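Glutathione S-transferase family protein (PDB 5F06) probably catalyses the transfer of glutathione onto electrophilic substrates, as a Phi-class glutathione transferase, and binds glutathione in its N-terminal thioredoxin-like domain. Local coordinates at residues R15-L20 against F27-V32; N48-I53 against T62-R67; P54-D59 against T70-E75. One frame throughout, in Å; residues are numbered along the deposited sequence.

All three contacts lie in the thioredoxin-like N-terminal domain and reach the same four-stranded sheet. Contact 1 comes first along the chain and closes before the others open, pairing helix 11-22 with edge strand 28-31. Contacts 2 and 3 interlock, their segments alternating in sequence, and both use helix 66-76; strands 61-64 and 55-58 are neighbours in the sheet. The centre of contact 3 lies about 10 Å from those of contacts 1 and 2, which are themselves about 13 Å apart. Contact 2 carries much of the glutathione site, while contacts 1 and 3 fasten the two helices to the sheet. Contacts 2 and 3 also meet the second subunit.

Contact 1: R15-L20 against F27-V32; sequences RVLTCL and FELVPV
Leu20, on helix 11-22, leans over one face of the Phe27 ring, and Leu17, one turn earlier on the same helix, reaches the far end of that ring. Taken outward along Leu20, CB comes first and lies 3.9 Å from CD1 of Phe27, with CE1 little farther off. CG then forks. The CD1 methyl is the part that sits over the ring, 3.9 Å from the centroid of Phe27 and 15° off the normal, a CH-pi contact displaced somewhat toward the rim. The other methyl, CD2, turns to a different neighbour, Ile73 on helix 66-76.

The pair belongs to the beta-alpha-beta unit of the thioredoxin-like domain, in which strand 2-6 runs into helix 11-22 and the chain returns as strand 28-31, parallel to the first. No hydrogen bond links the two segments, and the side chains that meet are all apolar. Phe27 lies on the return leg of the chain. Its CG is set between the backbone N and the carbonyl carbon (chi1 66°), which directs the ring back at the helix rather than along the strand. His21 brings a second ring against it.

Leu17 crosses Phe27 at about a right angle. Its CD2 approaches obliquely, 3.5 Å from CE2 of Phe27 and 3.7 Å from CZ. Its other methyl, CD1, looks further along the strand to CD2 of Leu29, a looser touch at 4.5 Å.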
loop_
_atom_site.group_PDB
_atom_site.type_symbol
_atom_site.label_atom_id
_atom_site.label_comp_id
_atom_site.label_asym_id
_atom_site.label_seq_id
_atom_site.Cartn_x
_atom_site.Cartn_y
_atom_site.Cartn_z
ATOM N N ARG A 15 2.450 -9.234 11.604
ATOM C CA ARG A 15 2.406 -9.417 10.158
ATOM C C ARG A 15 3.753 -9.941 9.656
ATOM O O ARG A 15 3.804 -10.821 8.796
ATOM C CB ARG A 15 2.039 -8.108 9.452
ATOM C CG ARG A 15 1.719 -8.284 7.979
ATOM C CD ARG A 15 1.143 -7.027 7.336
ATOM N NE ARG A 15 -0.157 -6.658 7.900
ATOM C CZ ARG A 15 -0.380 -5.616 8.700
ATOM N NH1 ARG A 15 0.602 -4.789 9.049
ATOM N NH2 ARG A 15 -1.606 -5.392 9.150
ATOM N N VAL A 16 4.841 -9.412 10.207
ATOM C CA VAL A 16 6.173 -9.880 9.835
ATOM C C VAL A 16 6.452 -11.254 10.444
ATOM O O VAL A 16 6.963 -12.154 9.767
ATOM C CB VAL A 16 7.269 -8.886 10.283
ATOM C CG1 VAL A 16 8.651 -9.385 9.875
ATOM C CG2 VAL A 16 7.014 -7.511 9.700
ATOM N N LEU A 17 6.110 -11.418 11.720
ATOM C CA LEU A 17 6.397 -12.665 12.415
ATOM C C LEU A 17 5.827 -13.872 11.676
ATOM O O LEU A 17 6.509 -14.881 11.517
ATOM C CB LEU A 17 5.853 -12.620 13.841
ATOM C CG LEU A 17 6.636 -11.734 14.812
ATOM C CD1 LEU A 17 5.908 -11.630 16.129
ATOM C CD2 LEU A 17 8.043 -12.276 15.028
ATOM N N THR A 18 4.586 -13.773 11.208
ATOM C CA THR A 18 3.974 -14.903 10.526
ATOM C C THR A 18 4.687 -15.165 9.198
ATOM O O THR A 18 4.864 -16.320 8.802
ATOM C CB THR A 18 2.457 -14.688 10.294
ATOM O OG1 THR A 18 1.892 -15.856 9.685
ATOM C CG2 THR A 18 2.196 -13.479 9.417
ATOM N N CYS A 19 5.124 -14.101 8.526
ATOM C CA CYS A 19 5.890 -14.252 7.292
ATOM C C CYS A 19 7.214 -14.973 7.558
ATOM O O CYS A 19 7.583 -15.894 6.826
ATOM C CB CYS A 19 6.157 -12.891 6.642
ATOM S SG CYS A 19 7.140 -12.982 5.107
ATOM N N LEU A 20 7.919 -14.558 8.607
ATOM C CA LEU A 20 9.168 -15.213 8.995
ATOM C C LEU A 20 8.967 -16.715 9.231
ATOM O O LEU A 20 9.797 -17.524 8.814
ATOM C CB LEU A 20 9.753 -14.549 10.245
ATOM C CG LEU A 20 10.348 -13.153 10.031
ATOM C CD1 LEU A 20 10.473 -12.387 11.345
ATOM C CD2 LEU A 20 11.706 -13.260 9.356
ATOM N N PHE A 27 15.444 -15.810 13.362
ATOM C CA PHE A 27 15.391 -14.367 13.552
ATOM C C PHE A 27 15.447 -14.049 15.036
ATOM O O PHE A 27 15.278 -14.932 15.871
ATOM C CB PHE A 27 14.118 -13.773 12.940
ATOM C CG PHE A 27 12.857 -14.216 13.625
ATOM C CD1 PHE A 27 12.205 -15.372 13.229
ATOM C CD2 PHE A 27 12.323 -13.475 14.668
ATOM C CE1 PHE A 27 11.050 -15.786 13.863
ATOM C CE2 PHE A 27 11.169 -13.881 15.306
ATOM C CZ PHE A 27 10.530 -15.038 14.905
ATOM N N GLU A 28 15.687 -12.784 15.350
ATOM C CA GLU A 28 15.625 -12.308 16.721
ATOM C C GLU A 28 14.583 -11.209 16.838
ATOM O O GLU A 28 14.653 -10.207 16.126
ATOM C CB GLU A 28 16.979 -11.782 17.193
ATOM C CG GLU A 28 16.928 -11.256 18.620
ATOM C CD GLU A 28 18.259 -10.731 19.118
ATOM O OE1 GLU A 28 19.253 -10.790 18.366
ATOM O OE2 GLU A 28 18.304 -10.260 20.277
ATOM N N LEU A 29 13.620 -11.414 17.729
ATOM C CA LEU A 29 12.667 -10.376 18.087
ATOM C C LEU A 29 13.247 -9.542 19.222
ATOM O O LEU A 29 13.469 -10.046 20.323
ATOM C CB LEU A 29 11.324 -10.985 18.490
ATOM C CG LEU A 29 10.231 -10.000 18.924
ATOM C CD1 LEU A 29 9.935 -8.989 17.835
ATOM C CD2 LEU A 29 8.965 -10.740 19.300
ATOM N N VAL A 30 13.517 -8.274 18.933
ATOM C CA VAL A 30 14.036 -7.338 19.923
ATOM C C VAL A 30 12.889 -6.457 20.405
ATOM O O VAL A 30 12.296 -5.733 19.608
ATOM C CB VAL A 30 15.161 -6.456 19.344
ATOM C CG1 VAL A 30 15.700 -5.510 20.410
ATOM C CG2 VAL A 30 16.271 -7.325 18.772
ATOM N N PRO A 31 12.555 -6.526 21.704
ATOM C CA PRO A 31 11.417 -5.730 22.180
ATOM C C PRO A 31 11.602 -4.226 22.018
ATOM O O PRO A 31 12.698 -3.707 22.227
ATOM C CB PRO A 31 11.329 -6.098 23.663
ATOM C CG PRO A 31 11.956 -7.429 23.758
ATOM C CD PRO A 31 13.059 -7.432 22.752
ATOM N N VAL A 32 10.527 -3.545 21.635
ATOM C CA VAL A 32 10.470 -2.090 21.667
ATOM C C VAL A 32 9.395 -1.684 22.668
ATOM O O VAL A 32 8.241 -2.102 22.560
ATOM C CB VAL A 32 10.161 -1.494 20.281
ATOM C CG1 VAL A 32 10.118 0.027 20.343
ATOM C CG2 VAL A 32 11.194 -1.947 19.270
#

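Contact 2: N48-I53 against T62-R67; sequences NPFGQI and TLFESR. With GSH (glutathione), chain C.
The Asn48 amide lies on one face of the Phe64 ring, the two planes only 16° apart. Its OD1 stands 3.2 Å from CD2 of Phe64, displaced toward the rim. Around the same ring, Pro49 CD comes obliquely to CE1, and Phe50 presents an edge, its CD2 3.7 Å from CE2 of Phe64. The Phe50 ring also has OD1 of Asn48 at its edge, in plane. Val102 of the second subunit packs on Phe64 as well, and Arg106 of that subunit on Phe50.

Asn48 is held flat by bonds from its own loop. OD1 accepts from Phe50 N at 2.9 Å, an Asx turn, with the donor well above the carbonyl plane; the backbone makes a type I turn from Asn48 to Gly51. CG anti to the backbone N (chi1 -179°) swings the amide across the turn, where ND2 donates to Gln52 O, somewhat bent. ND2 also donates to a water that in turn donates to OE2 of Glu65, tying the two segments together through solvent.

Together the segments form much of the glutathione site of the thioredoxin-like fold. Just before a cis-proline, Ile53 pairs its backbone with the tripeptide: its N donates to O2 of glutathione, and its O accepts from N2, both at 3.0 Å. Gln52 NE2 grips the O32 carboxylate oxygen at 2.6 Å. At the start of helix 66-76, Glu65 takes the N-cap position and its OE1 accepts from glutathione N1; Arg106 of the second subunit bridges OE2. Ser66 receives the gamma-glutamyl carboxylate twice, N to O12 and OG to O11 of glutathione, the latter 2.7 Å long, while Arg67 NH1 lies 3.1 Å from O11 near the guanidinium plane.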
loop_
_atom_site.group_PDB
_atom_site.type_symbol
_atom_site.label_atom_id
_atom_site.label_comp_id
_atom_site.label_asym_id
_atom_site.label_seq_id
_atom_site.Cartn_x
_atom_site.Cartn_y
_atom_site.Cartn_z
ATOM N N ASN A 48 13.282 3.997 12.077
ATOM C CA ASN A 48 12.076 4.425 11.381
ATOM C C ASN A 48 11.738 5.864 11.761
ATOM O O ASN A 48 11.279 6.122 12.876
ATOM C CB ASN A 48 10.896 3.508 11.713
ATOM C CG ASN A 48 9.624 3.909 10.982
ATOM O OD1 ASN A 48 9.614 4.866 10.211
ATOM N ND2 ASN A 48 8.550 3.168 11.212
ATOM N N PRO A 49 11.939 6.807 10.827
ATOM C CA PRO A 49 11.707 8.212 11.176
ATOM C C PRO A 49 10.246 8.526 11.514
ATOM O O PRO A 49 9.972 9.587 12.077
ATOM C CB PRO A 49 12.157 8.959 9.917
ATOM C CG PRO A 49 11.970 7.974 8.810
ATOM C CD PRO A 49 12.314 6.645 9.410
ATOM N N PHE A 50 9.327 7.619 11.193
ATOM C CA PHE A 50 7.917 7.827 11.509
ATOM C C PHE A 50 7.584 7.377 12.932
ATOM O O PHE A 50 6.476 7.610 13.425
ATOM C CB PHE A 50 7.039 7.096 10.492
ATOM C CG PHE A 50 7.071 7.715 9.126
ATOM C CD1 PHE A 50 6.285 8.816 8.835
ATOM C CD2 PHE A 50 7.889 7.202 8.133
ATOM C CE1 PHE A 50 6.317 9.397 7.581
ATOM C CE2 PHE A 50 7.924 7.778 6.879
ATOM C CZ PHE A 50 7.136 8.874 6.602
ATOM N N GLY A 51 8.547 6.739 13.586
ATOM C CA GLY A 51 8.413 6.390 14.989
ATOM C C GLY A 51 7.335 5.362 15.277
ATOM O O GLY A 51 6.609 5.473 16.268
ATOM N N GLN A 52 7.237 4.355 14.418
ATOM C CA GLN A 52 6.329 3.239 14.651
ATOM C C GLN A 52 7.021 1.909 14.380
ATOM O O GLN A 52 7.990 1.832 13.613
ATOM C CB GLN A 52 5.079 3.371 13.781
ATOM C CG GLN A 52 4.133 4.462 14.245
ATOM C CD GLN A 52 2.762 4.343 13.623
ATOM O OE1 GLN A 52 2.624 4.290 12.400
ATOM N NE2 GLN A 52 1.737 4.285 14.463
ATOM N N ILE A 53 6.520 0.865 15.026
ATOM C CA ILE A 53 7.071 -0.471 14.871
ATOM C C ILE A 53 6.295 -1.200 13.776
ATOM O O ILE A 53 5.117 -0.923 13.566
ATOM C CB ILE A 53 7.023 -1.267 16.202
ATOM C CG1 ILE A 53 5.598 -1.333 16.768
ATOM C CG2 ILE A 53 7.972 -0.639 17.212
ATOM C CD1 ILE A 53 5.454 -2.304 17.948
ATOM N N THR A 62 18.688 -1.536 6.945
ATOM C CA THR A 62 17.614 -1.208 7.873
ATOM C C THR A 62 16.325 -0.904 7.109
ATOM O O THR A 62 16.320 -0.080 6.191
ATOM C CB THR A 62 17.973 -0.004 8.761
ATOM O OG1 THR A 62 19.248 -0.226 9.377
ATOM C CG2 THR A 62 16.904 0.209 9.854
ATOM N N LEU A 63 15.243 -1.577 7.499
ATOM C CA LEU A 63 13.939 -1.416 6.855
ATOM C C LEU A 63 12.835 -1.071 7.848
ATOM O O LEU A 63 12.924 -1.383 9.040
ATOM C CB LEU A 63 13.541 -2.695 6.113
ATOM C CG LEU A 63 14.526 -3.283 5.108
ATOM C CD1 LEU A 63 13.949 -4.570 4.536
ATOM C CD2 LEU A 63 14.841 -2.299 4.002
ATOM N N PHE A 64 11.783 -0.436 7.344
ATOM C CA PHE A 64 10.562 -0.281 8.106
ATOM C C PHE A 64 9.379 -0.395 7.136
ATOM O O PHE A 64 9.587 -0.601 5.939
ATOM C CB PHE A 64 10.559 1.041 8.901
ATOM C CG PHE A 64 10.630 2.286 8.054
ATOM C CD1 PHE A 64 11.848 2.833 7.693
ATOM C CD2 PHE A 64 9.471 2.930 7.651
ATOM C CE1 PHE A 64 11.908 3.990 6.927
ATOM C CE2 PHE A 64 9.526 4.083 6.893
ATOM C CZ PHE A 64 10.745 4.610 6.529
ATOM N N GLU A 65 8.162 -0.279 7.673
ATOM C CA GLU A 65 6.905 -0.668 7.008
ATOM C C GLU A 65 6.802 -2.188 6.944
ATOM O O GLU A 65 7.605 -2.867 6.294
ATOM C CB GLU A 65 6.759 -0.063 5.603
ATOM C CG GLU A 65 6.492 1.423 5.615
ATOM C CD GLU A 65 5.150 1.756 6.252
ATOM O OE1 GLU A 65 4.176 1.004 6.021
ATOM O OE2 GLU A 65 5.076 2.762 6.990
ATOM N N SER A 66 5.798 -2.712 7.641
ATOM C CA SER A 66 5.660 -4.147 7.827
ATOM C C SER A 66 5.625 -4.891 6.502
ATOM O O SER A 66 6.219 -5.954 6.376
ATOM C CB SER A 66 4.395 -4.465 8.630
ATOM O OG SER A 66 3.237 -3.964 7.983
ATOM N N ARG A 67 4.940 -4.325 5.515
ATOM C CA ARG A 67 4.744 -5.012 4.242
ATOM C C ARG A 67 5.955 -4.857 3.312
ATOM O O ARG A 67 6.115 -5.624 2.358
ATOM C CB ARG A 67 3.477 -4.500 3.560
ATOM C CG ARG A 67 2.198 -4.678 4.394
ATOM C CD ARG A 67 1.064 -3.834 3.830
ATOM N NE ARG A 67 -0.166 -3.902 4.620
ATOM C CZ ARG A 67 -0.363 -3.256 5.766
ATOM N NH1 ARG A 67 0.593 -2.494 6.286
ATOM N NH2 ARG A 67 -1.522 -3.379 6.401
HETATM N N1 GSH C . 2.241 1.325 7.969
HETATM C CA1 GSH C . 2.931 0.897 9.142
HETATM C C1 GSH C . 3.357 -0.547 8.983
HETATM O O11 GSH C . 2.618 -1.357 8.368
HETATM O O12 GSH C . 4.446 -0.940 9.470
HETATM C CB1 GSH C . 2.034 1.049 10.356
HETATM C CG1 GSH C . 2.870 0.852 11.612
HETATM C CD1 GSH C . 2.021 0.924 12.874
HETATM O OE1 GSH C . 0.848 1.263 12.822
HETATM N N2 GSH C . 2.629 0.573 14.122
HETATM C CA2 GSH C . 1.901 0.610 15.352
HETATM C C2 GSH C . 2.653 1.479 16.356
HETATM O O2 GSH C . 3.863 1.569 16.294
HETATM C CB2 GSH C . 1.820 -0.786 15.930
HETATM S SG2 GSH C . 0.694 -1.806 15.004
HETATM N N3 GSH C . 1.936 2.187 17.385
HETATM C CA3 GSH C . 2.658 3.001 18.347
HETATM C C3 GSH C . 2.359 4.483 18.144
HETATM O O31 GSH C . 2.517 5.290 19.102
HETATM O O32 GSH C . 1.958 4.904 17.028
HETATM O O HOH W 1 6.313 2.616 9.457
#

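Contact 3: P54-D59 against T70-E75; sequences PALEED and TSYIAE
Glu58 and Tyr72 meet through a hydrogen bond that ties strand 55-58 to helix 66-76, the last beta-beta-alpha portion of the thioredoxin-like domain, in which strands 55-58 and 61-64 form a hairpin and the helix follows.

The polar part is compact. Tyr72 OH donates to OE1 of Glu58 across a short 2.5 Å; OE1 accepts with its syn lone pair, on the side of OE2. OE1 sits at the edge of the phenol, near the ring plane, yet the carboxylate itself is turned 85° to the ring. Both side chains are drawn out to meet: Glu58 has CG anti to its backbone N (chi1 -175°) and stays extended beyond, and Tyr72 has the same setting (chi1 175°). Lys76, one turn on in the helix, forms a salt bridge with OE2 of Glu58 and a hydrogen bond with Tyr72 OH, closing a three-way polar cluster. Were a leucine to stand at Glu58, the Tyr72 hydroxyl would probably lose its acceptor and the Lys76 ammonium its countercharge, with the phenol less firmly fixed.

The apolar part lies two residues back along the strand, where Leu56 points its side chain at the helix. Leu63 of the partner strand packs against both Leu56 and Tyr72, and Ala94 of the second subunit meets Tyr72 too. Between the two segments themselves the apolar touch is a light one: CD2 of Leu56 comes obliquely to the Tyr72 ring, 4.3 Å from its CD2 atom.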
loop_
_atom_site.group_PDB
_atom_site.type_symbol
_atom_site.label_atom_id
_atom_site.label_comp_id
_atom_site.label_asym_id
_atom_site.label_seq_id
_atom_site.Cartn_x
_atom_site.Cartn_y
_atom_site.Cartn_z
ATOM N N PRO A 54 6.942 -2.156 13.090
ATOM C CA PRO A 54 8.285 -2.670 13.352
ATOM C C PRO A 54 9.374 -2.044 12.494
ATOM O O PRO A 54 9.090 -1.302 11.557
ATOM C CB PRO A 54 8.139 -4.150 13.011
ATOM C CG PRO A 54 7.224 -4.132 11.840
ATOM C CD PRO A 54 6.251 -2.985 12.087
ATOM N N ALA A 55 10.615 -2.354 12.846
ATOM C CA ALA A 55 11.757 -2.111 11.988
ATOM C C ALA A 55 12.561 -3.399 11.884
ATOM O O ALA A 55 12.449 -4.281 12.742
ATOM C CB ALA A 55 12.615 -0.989 12.527
ATOM N N LEU A 56 13.365 -3.501 10.833
ATOM C CA LEU A 56 14.239 -4.648 10.627
ATOM C C LEU A 56 15.676 -4.192 10.417
ATOM O O LEU A 56 15.935 -3.324 9.586
ATOM C CB LEU A 56 13.783 -5.472 9.422
ATOM C CG LEU A 56 14.577 -6.754 9.146
ATOM C CD1 LEU A 56 14.145 -7.864 10.080
ATOM C CD2 LEU A 56 14.421 -7.191 7.704
ATOM N N GLU A 57 16.597 -4.766 11.185
ATOM C CA GLU A 57 18.025 -4.623 10.919
ATOM C C GLU A 57 18.567 -5.960 10.438
ATOM O O GLU A 57 18.451 -6.975 11.125
ATOM C CB GLU A 57 18.797 -4.152 12.163
ATOM C CG GLU A 57 18.683 -2.656 12.453
ATOM C CD GLU A 57 19.546 -2.217 13.628
ATOM O OE1 GLU A 57 19.861 -3.077 14.484
ATOM O OE2 GLU A 57 19.915 -1.017 13.694
ATOM N N GLU A 58 19.134 -5.952 9.238
ATOM C CA GLU A 58 19.829 -7.112 8.700
ATOM C C GLU A 58 21.214 -6.663 8.277
ATOM O O GLU A 58 21.388 -6.098 7.195
ATOM C CB GLU A 58 19.069 -7.711 7.519
ATOM C CG GLU A 58 19.675 -9.000 6.994
ATOM C CD GLU A 58 19.250 -9.312 5.575
ATOM O OE1 GLU A 58 19.180 -8.377 4.752
ATOM O OE2 GLU A 58 18.992 -10.499 5.276
ATOM N N ASP A 59 22.191 -6.905 9.147
ATOM C CA ASP A 59 23.537 -6.383 8.969
ATOM C C ASP A 59 23.478 -4.863 8.770
ATOM O O ASP A 59 22.982 -4.151 9.644
ATOM C CB ASP A 59 24.223 -7.090 7.800
ATOM C CG ASP A 59 24.259 -8.598 7.979
ATOM O OD1 ASP A 59 24.646 -9.062 9.077
ATOM O OD2 ASP A 59 23.883 -9.319 7.034
ATOM N N THR A 70 8.034 -7.792 4.852
ATOM C CA THR A 70 7.555 -9.096 4.398
ATOM C C THR A 70 7.915 -9.333 2.933
ATOM O O THR A 70 8.334 -10.428 2.562
ATOM C CB THR A 70 6.036 -9.246 4.566
ATOM O OG1 THR A 70 5.362 -8.179 3.884
ATOM C CG2 THR A 70 5.648 -9.244 6.047
ATOM N N SER A 71 7.743 -8.303 2.109
ATOM C CA SER A 71 8.048 -8.392 0.687
ATOM C C SER A 71 9.536 -8.679 0.477
ATOM O O SER A 71 9.915 -9.513 -0.350
ATOM C CB SER A 71 7.641 -7.094 -0.027
ATOM O OG SER A 71 7.861 -7.172 -1.425
ATOM N N TYR A 72 10.375 -7.987 1.237
ATOM C CA TYR A 72 11.813 -8.221 1.202
ATOM C C TYR A 72 12.147 -9.669 1.549
ATOM O O TYR A 72 12.849 -10.355 0.803
ATOM C CB TYR A 72 12.522 -7.275 2.171
ATOM C CG TYR A 72 13.997 -7.532 2.269
ATOM C CD1 TYR A 72 14.830 -7.295 1.183
ATOM C CD2 TYR A 72 14.564 -8.009 3.441
ATOM C CE1 TYR A 72 16.182 -7.526 1.259
ATOM C CE2 TYR A 72 15.926 -8.245 3.528
ATOM C CZ TYR A 72 16.727 -8.000 2.432
ATOM O OH TYR A 72 18.084 -8.226 2.497
ATOM N N ILE A 73 11.635 -10.123 2.687
ATOM C CA ILE A 73 11.869 -11.483 3.160
ATOM C C ILE A 73 11.363 -12.509 2.146
ATOM O O ILE A 73 12.063 -13.470 1.817
ATOM C CB ILE A 73 11.187 -11.703 4.527
ATOM C CG1 ILE A 73 11.892 -10.864 5.598
ATOM C CG2 ILE A 73 11.206 -13.174 4.925
ATOM C CD1 ILE A 73 11.141 -10.789 6.917
ATOM N N ALA A 74 10.153 -12.296 1.641
ATOM C CA ALA A 74 9.546 -13.220 0.689
ATOM C C ALA A 74 10.354 -13.318 -0.605
ATOM O O ALA A 74 10.490 -14.397 -1.181
ATOM C CB ALA A 74 8.115 -12.798 0.387
ATOM N N GLU A 75 10.900 -12.193 -1.053
ATOM C CA GLU A 75 11.682 -12.163 -2.282
ATOM C C GLU A 75 13.080 -12.750 -2.073
ATOM O O GLU A 75 13.566 -13.520 -2.901
ATOM C CB GLU A 75 11.780 -10.727 -2.810
ATOM C CG GLU A 75 12.740 -10.537 -3.979
ATOM C CD GLU A 75 12.348 -11.352 -5.195
ATOM O OE1 GLU A 75 13.255 -11.853 -5.894
ATOM O OE2 GLU A 75 11.133 -11.491 -5.457
#